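Side-chain contacts in protein-glutamine gamma-glutamyltransferase 2 (Pagrus major, PDB 1G0D), which catalyses the calcium-dependent cross-linking of proteins by joining peptide-bound glutamine to lysine or other primary amines, and probably also binds GTP: residues A[84-89]-A[93-98]; A[30-33]-A[39-42]; A[9-14]-A[123-128]; A[131-136]-A[183-188]. All coordinates share one frame; numbering follows the deposited sequence.

How the contacts relate
Contacts 1, 2 and 3 lie in the N-terminal beta-sandwich, contact 4 where that domain meets the catalytic core. Contacts 1 to 3 reach one antiparallel sheet, ordered 8-12, 40-46, 92-98, 83-88; their centres lie about 12 to 13 Å apart. Contact 3 spans the longest loop and encloses contacts 2 and 1, which run in series; contact 4 comes after it on the same strand, 121-133. Contacts 2 and 4, about 14 Å apart between centres, are tied by the Arg-31 to Asp-186 salt bridge; contacts 1 and 4, about 25 Å apart, do not touch. Contact 2 thus links the sandwich interior, through Arg-31 and strand 121-133, to the domain boundary at contact 4.

Contact 1: A[84-89]-A[93-98]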
# COMPACT_ATOMS: atom_id res chain seq x y z
N PHE A 84 30.41 -18.66 -15.22
CA PHE A 84 31.42 -17.70 -14.80
C PHE A 84 32.61 -17.59 -15.71
O PHE A 84 32.90 -18.45 -16.51
CB PHE A 84 31.91 -18.04 -13.37
CG PHE A 84 32.89 -19.20 -13.28
CD1 PHE A 84 34.24 -18.97 -13.08
CD2 PHE A 84 32.44 -20.53 -13.34
CE1 PHE A 84 35.13 -20.02 -12.94
CE2 PHE A 84 33.32 -21.59 -13.21
CZ PHE A 84 34.67 -21.33 -13.01
N ASN A 85 33.30 -16.48 -15.60
CA ASN A 85 34.47 -16.29 -16.41
C ASN A 85 35.56 -16.07 -15.38
O ASN A 85 35.37 -15.37 -14.40
CB ASN A 85 34.26 -15.08 -17.32
CG ASN A 85 35.54 -14.37 -17.65
OD1 ASN A 85 35.95 -13.43 -16.93
ND2 ASN A 85 36.18 -14.79 -18.74
N GLN A 86 36.70 -16.70 -15.58
CA GLN A 86 37.77 -16.57 -14.63
C GLN A 86 38.98 -15.93 -15.27
O GLN A 86 39.30 -16.24 -16.42
CB GLN A 86 38.10 -17.97 -14.14
CG GLN A 86 39.49 -18.16 -13.59
CD GLN A 86 39.84 -19.62 -13.42
OE1 GLN A 86 40.88 -19.95 -12.86
NE2 GLN A 86 38.97 -20.50 -13.90
N GLN A 87 39.65 -15.01 -14.59
CA GLN A 87 40.87 -14.43 -15.13
C GLN A 87 41.83 -14.01 -14.05
O GLN A 87 41.43 -13.56 -12.99
CB GLN A 87 40.62 -13.28 -16.09
CG GLN A 87 39.94 -12.08 -15.58
CD GLN A 87 39.49 -11.20 -16.75
OE1 GLN A 87 40.30 -10.47 -17.33
NE2 GLN A 87 38.20 -11.30 -17.12
N GLY A 88 43.11 -14.17 -14.31
CA GLY A 88 44.08 -13.81 -13.31
C GLY A 88 44.43 -12.35 -13.31
O GLY A 88 44.53 -11.73 -14.36
N ALA A 89 44.58 -11.80 -12.12
CA ALA A 89 44.95 -10.42 -11.99
C ALA A 89 46.41 -10.48 -11.59
O ALA A 89 47.34 -10.62 -12.44
CB ALA A 89 44.19 -9.81 -10.92
N ILE A 93 42.58 -14.26 -8.27
CA ILE A 93 41.83 -14.67 -9.46
C ILE A 93 40.47 -13.93 -9.46
O ILE A 93 39.71 -14.00 -8.50
CB ILE A 93 41.58 -16.20 -9.45
CG1 ILE A 93 42.89 -16.93 -9.44
CG2 ILE A 93 40.85 -16.62 -10.69
CD1 ILE A 93 42.74 -18.45 -9.39
N LEU A 94 40.20 -13.20 -10.55
CA LEU A 94 38.97 -12.43 -10.73
C LEU A 94 37.93 -13.38 -11.30
O LEU A 94 38.09 -13.92 -12.40
CB LEU A 94 39.20 -11.29 -11.72
CG LEU A 94 38.50 -9.91 -11.58
CD1 LEU A 94 37.85 -9.73 -12.91
CD2 LEU A 94 37.47 -9.74 -10.44
N LEU A 95 36.84 -13.57 -10.56
CA LEU A 95 35.80 -14.48 -10.97
C LEU A 95 34.55 -13.66 -11.22
O LEU A 95 34.00 -13.09 -10.30
CB LEU A 95 35.54 -15.45 -9.83
CG LEU A 95 36.02 -16.91 -9.72
CD1 LEU A 95 37.05 -17.35 -10.77
CD2 LEU A 95 36.58 -17.03 -8.33
N THR A 96 34.11 -13.58 -12.47
CA THR A 96 32.90 -12.84 -12.79
C THR A 96 31.76 -13.83 -12.93
O THR A 96 31.77 -14.65 -13.85
CB THR A 96 33.04 -12.11 -14.11
OG1 THR A 96 34.19 -11.26 -14.04
CG2 THR A 96 31.81 -11.28 -14.37
N LEU A 97 30.80 -13.78 -12.02
CA LEU A 97 29.66 -14.69 -12.05
C LEU A 97 28.58 -14.07 -12.89
O LEU A 97 28.27 -12.88 -12.74
CB LEU A 97 29.09 -14.94 -10.65
CG LEU A 97 29.64 -15.88 -9.56
CD1 LEU A 97 28.99 -17.19 -9.74
CD2 LEU A 97 31.15 -16.00 -9.58
N HIS A 98 28.02 -14.87 -13.79
CA HIS A 98 26.93 -14.44 -14.67
C HIS A 98 25.67 -15.25 -14.29
O HIS A 98 25.67 -16.46 -14.31
CB HIS A 98 27.29 -14.72 -16.14
CG HIS A 98 28.29 -13.77 -16.71
ND1 HIS A 98 27.93 -12.58 -17.31
CD2 HIS A 98 29.65 -13.83 -16.77
CE1 HIS A 98 29.02 -11.95 -17.70
NE2 HIS A 98 30.07 -12.68 -17.39
O HOH W 1 36.63 -12.55 -14.47
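Gln-86 runs alongside Leu-95 and crosses Ile-93 at a slant. Its CB sits 3.6 Å from Leu-95 CD1. CG, held anti to the backbone N (chi1 157°), rests against both that methyl and Ile-93, with Gln-86 CG 3.6 Å from Ile-93 CG2. Beyond CG the chain runs on extended, and Gln-86 OE1 still passes 4.0 Å from the same Ile-93 CG2. Leu-95 CD1 is shared: it also approaches Phe-84 CE1 obliquely, at 3.9 Å. The opposite face is mixed: Asn-85, Gln-87 and Thr-96 share it with Leu-94. There water 1 lies within bonding distance of Asn-85 OD1 (2.7 Å), Thr-96 OG1 and Leu-94 O, not all of which it need serve at once; Thr-96 OG1 also bonds to Ser-41 OG. Gln-87 NE2 gives a further bond to Asn-85 OD1 (3.1 Å), in the carbonyl plane and on a lone pair, while Asn-85 ND2 reaches Glu-75. A leucine in place of Asn-85 would probably leave Glu-75 without this partner and the amide of Gln-87 freer to turn. Four backbone bonds fix the register, among them Thr-96 N to Asn-85 O at 2.9 Å and Leu-94 N to Gln-87 O at 2.8 Å. Phe-84, Leu-95 and Leu-97 turn inward onto Leu-56 and Leu-58 of strand 55-62, in the facing sheet. This is an antiparallel beta hairpin at the margin of a beta-sandwich, the N-terminal domain of transglutaminases, with a largely apolar inner face and a water-bridged polar group on the outer one.

Contact 2: A[30-33]-A[39-42]; sequences ERLI and PFSI
Leu-32 reaches strand 40-42 through one methyl, CD2, and the contact across the two segments is wholly apolar. The first part of it is aliphatic on aromatic: Leu-32 CD2 rests 3.9 Å from Phe-40 CD2 and 4.0 Å from Phe-40 CE2, so it meets the ring at its CD2-CE2 bond. It comes in obliquely, and the two side chains cross at about a right angle. The second part is methyl against methyl, with Leu-32 CD2 4.1 Å from Ile-42 CG2. One methyl therefore touches two residues that point from the same face of the strand, whereas Ser-41, between them, points away. The leucine is aimed by its first torsion, which carries CG anti to the backbone N (chi1 -177°) and lets the branch span the 9.4 Å between the CA atoms of Leu-32 and Phe-40. Its other methyl, Leu-32 CD1, packs on Gly-13 O, just after strand 8-12.

Polar bonding is left to other partners. The backbone of Leu-32 pairs with His-131 of strand 121-133, while Phe-40 and Ile-42 pair with Leu-97 and Leu-95 of strand 92-98. Phe-130 packs on both Leu-32 and Phe-40, and Asn-18 of helix 15-21 touches both as well. With all three touching residues buried and no hydrogen bond between them, the contact holds by shape and exclusion of water; it joins the loop before strand 33-35 to the facing sheet without dictating a backbone register.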
# COMPACT_ATOMS: atom_id res chain seq x y z
N GLU A 30 28.76 -3.84 3.29
CA GLU A 30 29.62 -4.89 3.79
C GLU A 30 29.22 -6.30 3.37
O GLU A 30 29.98 -7.23 3.60
CB GLU A 30 29.73 -4.80 5.30
CG GLU A 30 29.99 -3.38 5.85
CD GLU A 30 31.15 -2.64 5.15
OE1 GLU A 30 32.14 -3.29 4.71
OE2 GLU A 30 31.07 -1.38 5.06
N ARG A 31 28.03 -6.47 2.79
CA ARG A 31 27.66 -7.80 2.31
C ARG A 31 27.18 -7.72 0.87
O ARG A 31 26.49 -6.76 0.50
CB ARG A 31 26.60 -8.46 3.18
CG ARG A 31 25.49 -7.56 3.61
CD ARG A 31 24.46 -8.40 4.39
NE ARG A 31 23.28 -7.61 4.73
CZ ARG A 31 22.10 -8.13 5.03
NH1 ARG A 31 21.09 -7.33 5.32
NH2 ARG A 31 21.96 -9.46 5.05
N LEU A 32 27.55 -8.72 0.08
CA LEU A 32 27.20 -8.76 -1.33
C LEU A 32 25.72 -9.00 -1.58
O LEU A 32 25.20 -10.06 -1.29
CB LEU A 32 28.01 -9.85 -2.04
CG LEU A 32 27.86 -10.03 -3.56
CD1 LEU A 32 28.34 -8.81 -4.33
CD2 LEU A 32 28.67 -11.23 -3.99
N ILE A 33 25.03 -7.97 -2.09
CA ILE A 33 23.61 -8.05 -2.43
C ILE A 33 23.54 -7.67 -3.92
O ILE A 33 23.75 -6.54 -4.33
CB ILE A 33 22.79 -7.09 -1.61
CG1 ILE A 33 23.13 -7.28 -0.13
CG2 ILE A 33 21.34 -7.32 -1.93
CD1 ILE A 33 22.64 -6.18 0.76
N PRO A 39 25.92 -9.48 -14.26
CA PRO A 39 27.11 -10.09 -13.69
C PRO A 39 27.70 -9.41 -12.49
O PRO A 39 27.52 -8.21 -12.30
CB PRO A 39 28.08 -10.10 -14.85
CG PRO A 39 27.71 -8.88 -15.62
CD PRO A 39 26.20 -8.85 -15.56
N PHE A 40 28.42 -10.18 -11.68
CA PHE A 40 29.10 -9.60 -10.52
C PHE A 40 30.52 -10.19 -10.42
O PHE A 40 30.75 -11.32 -10.82
CB PHE A 40 28.25 -9.76 -9.22
CG PHE A 40 27.83 -11.18 -8.86
CD1 PHE A 40 26.72 -11.78 -9.44
CD2 PHE A 40 28.51 -11.89 -7.86
CE1 PHE A 40 26.30 -13.07 -9.05
CE2 PHE A 40 28.10 -13.16 -7.46
CZ PHE A 40 27.00 -13.75 -8.06
N SER A 41 31.49 -9.40 -9.94
CA SER A 41 32.88 -9.89 -9.85
C SER A 41 33.45 -9.93 -8.45
O SER A 41 33.42 -8.94 -7.73
CB SER A 41 33.80 -9.03 -10.69
OG SER A 41 33.28 -8.88 -11.98
N ILE A 42 34.02 -11.07 -8.10
CA ILE A 42 34.59 -11.27 -6.78
C ILE A 42 36.00 -11.75 -7.03
O ILE A 42 36.33 -12.11 -8.15
CB ILE A 42 33.75 -12.34 -5.99
CG1 ILE A 42 33.86 -13.72 -6.66
CG2 ILE A 42 32.23 -11.92 -5.96
CD1 ILE A 42 33.52 -14.90 -5.75

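Contact 3: A[9-14]-A[123-128]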
# COMPACT_ATOMS: atom_id res chain seq x y z
N VAL A 9 43.52 -17.73 0.19
CA VAL A 9 43.67 -17.14 1.49
C VAL A 9 42.38 -16.45 1.93
O VAL A 9 42.07 -16.42 3.12
CB VAL A 9 44.83 -16.15 1.50
CG1 VAL A 9 44.87 -15.49 2.83
CG2 VAL A 9 46.15 -16.87 1.23
N ASP A 10 41.66 -15.87 0.98
CA ASP A 10 40.37 -15.26 1.30
C ASP A 10 39.62 -14.85 0.05
O ASP A 10 40.21 -14.36 -0.89
CB ASP A 10 40.49 -14.07 2.27
CG ASP A 10 41.19 -12.87 1.68
OD1 ASP A 10 40.56 -12.10 0.92
OD2 ASP A 10 42.38 -12.68 2.01
N VAL A 11 38.33 -15.16 0.02
CA VAL A 11 37.52 -14.79 -1.09
C VAL A 11 37.01 -13.36 -0.80
O VAL A 11 36.77 -13.02 0.37
CB VAL A 11 36.37 -15.76 -1.24
CG1 VAL A 11 35.52 -15.36 -2.40
CG2 VAL A 11 36.92 -17.15 -1.48
N ASN A 12 36.92 -12.52 -1.83
CA ASN A 12 36.49 -11.13 -1.69
C ASN A 12 35.33 -10.86 -2.62
O ASN A 12 35.52 -10.92 -3.84
CB ASN A 12 37.62 -10.22 -2.06
CG ASN A 12 37.47 -8.86 -1.45
OD1 ASN A 12 36.34 -8.34 -1.29
ND2 ASN A 12 38.60 -8.26 -1.09
N GLY A 13 34.15 -10.57 -2.05
CA GLY A 13 32.95 -10.34 -2.83
C GLY A 13 32.84 -8.97 -3.45
O GLY A 13 31.95 -8.72 -4.24
N ARG A 14 33.75 -8.09 -3.09
CA ARG A 14 33.75 -6.73 -3.59
C ARG A 14 32.32 -6.18 -3.55
O ARG A 14 31.77 -5.78 -4.57
CB ARG A 14 34.33 -6.72 -5.01
CG ARG A 14 35.56 -7.66 -5.21
CD ARG A 14 36.36 -7.45 -6.52
NE ARG A 14 35.66 -6.61 -7.50
CZ ARG A 14 35.95 -5.33 -7.72
NH1 ARG A 14 36.92 -4.71 -7.04
NH2 ARG A 14 35.25 -4.65 -8.59
N GLU A 123 40.88 -28.81 -2.39
CA GLU A 123 40.72 -27.75 -1.40
C GLU A 123 39.42 -27.06 -1.70
O GLU A 123 38.97 -27.04 -2.83
CB GLU A 123 41.87 -26.74 -1.51
CG GLU A 123 41.53 -25.32 -1.06
CD GLU A 123 42.72 -24.35 -1.15
OE1 GLU A 123 43.52 -24.50 -2.09
OE2 GLU A 123 42.86 -23.44 -0.30
N ARG A 124 38.79 -26.54 -0.67
CA ARG A 124 37.57 -25.81 -0.90
C ARG A 124 37.64 -24.50 -0.13
O ARG A 124 38.01 -24.47 1.04
CB ARG A 124 36.32 -26.66 -0.55
CG ARG A 124 36.25 -27.33 0.81
CD ARG A 124 35.89 -28.84 0.74
NE ARG A 124 34.65 -29.12 0.01
CZ ARG A 124 34.12 -30.35 -0.12
NH1 ARG A 124 34.71 -31.40 0.42
NH2 ARG A 124 33.00 -30.51 -0.81
N ALA A 125 37.33 -23.40 -0.80
CA ALA A 125 37.38 -22.09 -0.17
C ALA A 125 36.18 -21.85 0.69
O ALA A 125 35.14 -22.48 0.51
CB ALA A 125 37.48 -21.00 -1.22
N ASP A 126 36.31 -20.89 1.60
CA ASP A 126 35.23 -20.49 2.51
C ASP A 126 33.95 -20.12 1.74
O ASP A 126 33.96 -19.24 0.86
CB ASP A 126 35.66 -19.29 3.35
CG ASP A 126 37.17 -19.21 3.56
OD1 ASP A 126 37.94 -18.99 2.58
OD2 ASP A 126 37.57 -19.37 4.74
N LYS A 127 32.85 -20.78 2.08
CA LYS A 127 31.58 -20.52 1.43
C LYS A 127 31.07 -19.12 1.82
O LYS A 127 30.72 -18.88 2.96
CB LYS A 127 30.56 -21.60 1.84
CG LYS A 127 29.63 -22.12 0.72
CD LYS A 127 29.11 -23.55 1.01
CE LYS A 127 27.69 -23.54 1.62
NZ LYS A 127 27.00 -24.88 1.59
N ILE A 128 31.06 -18.19 0.87
CA ILE A 128 30.56 -16.84 1.13
C ILE A 128 29.16 -16.75 0.60
O ILE A 128 28.82 -17.35 -0.40
CB ILE A 128 31.38 -15.76 0.45
CG1 ILE A 128 31.38 -15.96 -1.05
CG2 ILE A 128 32.78 -15.78 1.03
CD1 ILE A 128 31.22 -14.71 -1.75
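At the rim of the N-terminal beta-sandwich, Val-11 of strand 8-12, outermost in its four-stranded sheet, packs on Ala-125 and Ile-128 of strand 121-133 in the facing sheet. No hydrogen bond joins the two segments; the CA atoms of Val-11 and Asp-126, the nearest pair, stay 7.1 Å apart. The valine bridges that distance with its branch. Its CG2, anti to the carbonyl carbon, approaches Ala-125 CB at 3.9 Å, and towards Ile-128 the nearest approach is Val-11 CB to Ile-128 CG2, 4.2 Å. The carbonyl O of Asp-126 lies 4.3 Å from Val-11 CG2; this aspartate is poorly ordered. From within its own sheet, Ile-42 and Leu-44 of strand 40-46 also pack against Val-11. At the far end the carboxylate of Glu-123 links the strands by hydrogen bonds: OE1 accepts from the backbone N of Gly-6 and Leu-7, and OE2 from that of Ile-8. Strand 8-12 is itself shaped by a classic beta bulge, Val-9 and Asp-10 both facing Gln-45. It leaves the sheet through an Asx turn, in which Arg-14 N bonds to Asn-12 OD1 at 3.2 Å, tilted 30° from the carbonyl plane.

Contact 4: A[131-136]-A[183-188]; sequences HMLFNP and YVMDIC
Met-185 lays its terminal methyl over the imidazole of His-131. Met-185 CE sits 3.4 Å above the ring plane and almost over its centre, 14° off the normal at a centroid distance of 3.5 Å, a CH-pi contact. The sulfur follows behind, Met-185 SD being 4.5 Å from the same centroid and over the same face. The methionine leaves the helix extended, CG anti to the backbone N, and then bends at its last torsion (chi3 71°), which folds CE over the ring. Beside it Leu-133 CD1 approaches Met-185 SD at 4.4 Å, so the sulfur meets two residues of strand 131-133. Asp-186, one residue on, brings OD1 to 4.2 Å from His-131 CE1 in an oblique approach, while its OD2 is held in a salt bridge by Arg-31. Here the N-terminal beta-sandwich is joined to the catalytic core: the end of strand 121-133 lies against the first turn of helix 184-193, strand and helix axes running at 79° with a closest approach of 10.9 Å. Replacing His-131 by alanine removes the ring, which would probably leave the Met-185 methyl without its partner and open a gap between strand and helix. Met-185 itself is also flanked by Ile-33 of strand 33-35 and by Cys-285 of helix 272-286, the helix that begins with the catalytic Cys-272. Around the histidine, His-131 stacks with His-107, and Arg-31 also packs on it.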
# COMPACT_ATOMS: atom_id res chain seq x y z
N HIS A 131 22.88 -12.27 -1.54
CA HIS A 131 21.45 -12.26 -1.78
C HIS A 131 21.14 -11.86 -3.20
O HIS A 131 21.84 -11.05 -3.79
CB HIS A 131 20.79 -11.29 -0.84
CG HIS A 131 20.68 -11.79 0.56
ND1 HIS A 131 21.64 -11.53 1.52
CD2 HIS A 131 19.70 -12.49 1.19
CE1 HIS A 131 21.25 -12.05 2.67
NE2 HIS A 131 20.08 -12.63 2.50
N MET A 132 20.08 -12.42 -3.75
CA MET A 132 19.70 -12.12 -5.11
C MET A 132 18.27 -11.58 -5.18
O MET A 132 17.34 -12.21 -4.67
CB MET A 132 19.82 -13.38 -5.95
CG MET A 132 19.35 -13.20 -7.37
SD MET A 132 20.68 -12.64 -8.45
CE MET A 132 21.70 -14.10 -8.55
N LEU A 133 18.11 -10.42 -5.81
CA LEU A 133 16.82 -9.74 -5.98
C LEU A 133 16.37 -9.70 -7.46
O LEU A 133 17.09 -10.12 -8.36
CB LEU A 133 16.94 -8.30 -5.47
CG LEU A 133 17.17 -7.92 -4.00
CD1 LEU A 133 17.25 -9.12 -3.10
CD2 LEU A 133 18.40 -7.12 -3.95
N PHE A 134 15.17 -9.19 -7.71
CA PHE A 134 14.62 -9.08 -9.05
C PHE A 134 15.38 -7.92 -9.72
O PHE A 134 15.85 -7.01 -9.05
CB PHE A 134 13.12 -8.76 -8.96
CG PHE A 134 12.26 -9.97 -8.68
CD1 PHE A 134 11.70 -10.18 -7.43
CD2 PHE A 134 12.06 -10.94 -9.66
CE1 PHE A 134 10.96 -11.34 -7.15
CE2 PHE A 134 11.33 -12.11 -9.39
CZ PHE A 134 10.78 -12.31 -8.14
N ASN A 135 15.48 -7.93 -11.05
CA ASN A 135 16.21 -6.90 -11.78
C ASN A 135 15.38 -6.23 -12.87
O ASN A 135 15.44 -6.65 -14.02
CB ASN A 135 17.42 -7.52 -12.45
CG ASN A 135 18.50 -6.53 -12.69
OD1 ASN A 135 18.28 -5.33 -12.58
ND2 ASN A 135 19.70 -7.00 -13.01
N PRO A 136 14.59 -5.20 -12.52
CA PRO A 136 13.78 -4.52 -13.54
C PRO A 136 14.58 -3.66 -14.50
O PRO A 136 14.01 -3.05 -15.39
CB PRO A 136 12.78 -3.68 -12.73
CG PRO A 136 13.30 -3.61 -11.38
CD PRO A 136 14.36 -4.67 -11.18
N TYR A 183 18.18 -4.32 7.67
CA TYR A 183 17.56 -5.63 7.79
C TYR A 183 16.19 -5.87 7.18
O TYR A 183 15.67 -6.99 7.19
CB TYR A 183 17.57 -6.05 9.25
CG TYR A 183 18.89 -5.78 9.91
CD1 TYR A 183 18.98 -4.97 11.03
CD2 TYR A 183 20.07 -6.30 9.38
CE1 TYR A 183 20.21 -4.67 11.60
CE2 TYR A 183 21.30 -6.00 9.94
CZ TYR A 183 21.36 -5.19 11.05
OH TYR A 183 22.58 -4.87 11.60
N VAL A 184 15.60 -4.83 6.61
CA VAL A 184 14.29 -5.01 6.01
C VAL A 184 14.37 -6.03 4.85
O VAL A 184 13.36 -6.67 4.51
CB VAL A 184 13.76 -3.68 5.53
CG1 VAL A 184 12.64 -3.91 4.55
CG2 VAL A 184 13.31 -2.85 6.74
N MET A 185 15.55 -6.18 4.24
CA MET A 185 15.67 -7.13 3.16
C MET A 185 15.64 -8.54 3.74
O MET A 185 14.99 -9.44 3.21
CB MET A 185 16.99 -6.92 2.41
CG MET A 185 17.27 -7.98 1.36
SD MET A 185 18.96 -8.06 0.80
CE MET A 185 19.78 -8.74 2.29
N ASP A 186 16.33 -8.73 4.85
CA ASP A 186 16.38 -10.03 5.47
C ASP A 186 15.01 -10.51 5.94
O ASP A 186 14.72 -11.72 5.86
CB ASP A 186 17.32 -9.97 6.63
CG ASP A 186 18.67 -9.55 6.23
OD1 ASP A 186 19.52 -10.45 6.20
OD2 ASP A 186 18.89 -8.35 5.94
N ILE A 187 14.20 -9.57 6.43
CA ILE A 187 12.85 -9.88 6.89
C ILE A 187 11.94 -10.18 5.70
O ILE A 187 11.00 -10.96 5.80
CB ILE A 187 12.20 -8.71 7.65
CG1 ILE A 187 12.97 -8.38 8.93
CG2 ILE A 187 10.81 -9.10 8.04
CD1 ILE A 187 12.74 -6.98 9.47
N CYS A 188 12.21 -9.54 4.56
CA CYS A 188 11.40 -9.79 3.39
C CYS A 188 11.53 -11.26 3.02
O CYS A 188 10.51 -11.89 2.80
CB CYS A 188 11.82 -8.89 2.24
SG CYS A 188 11.26 -7.20 2.44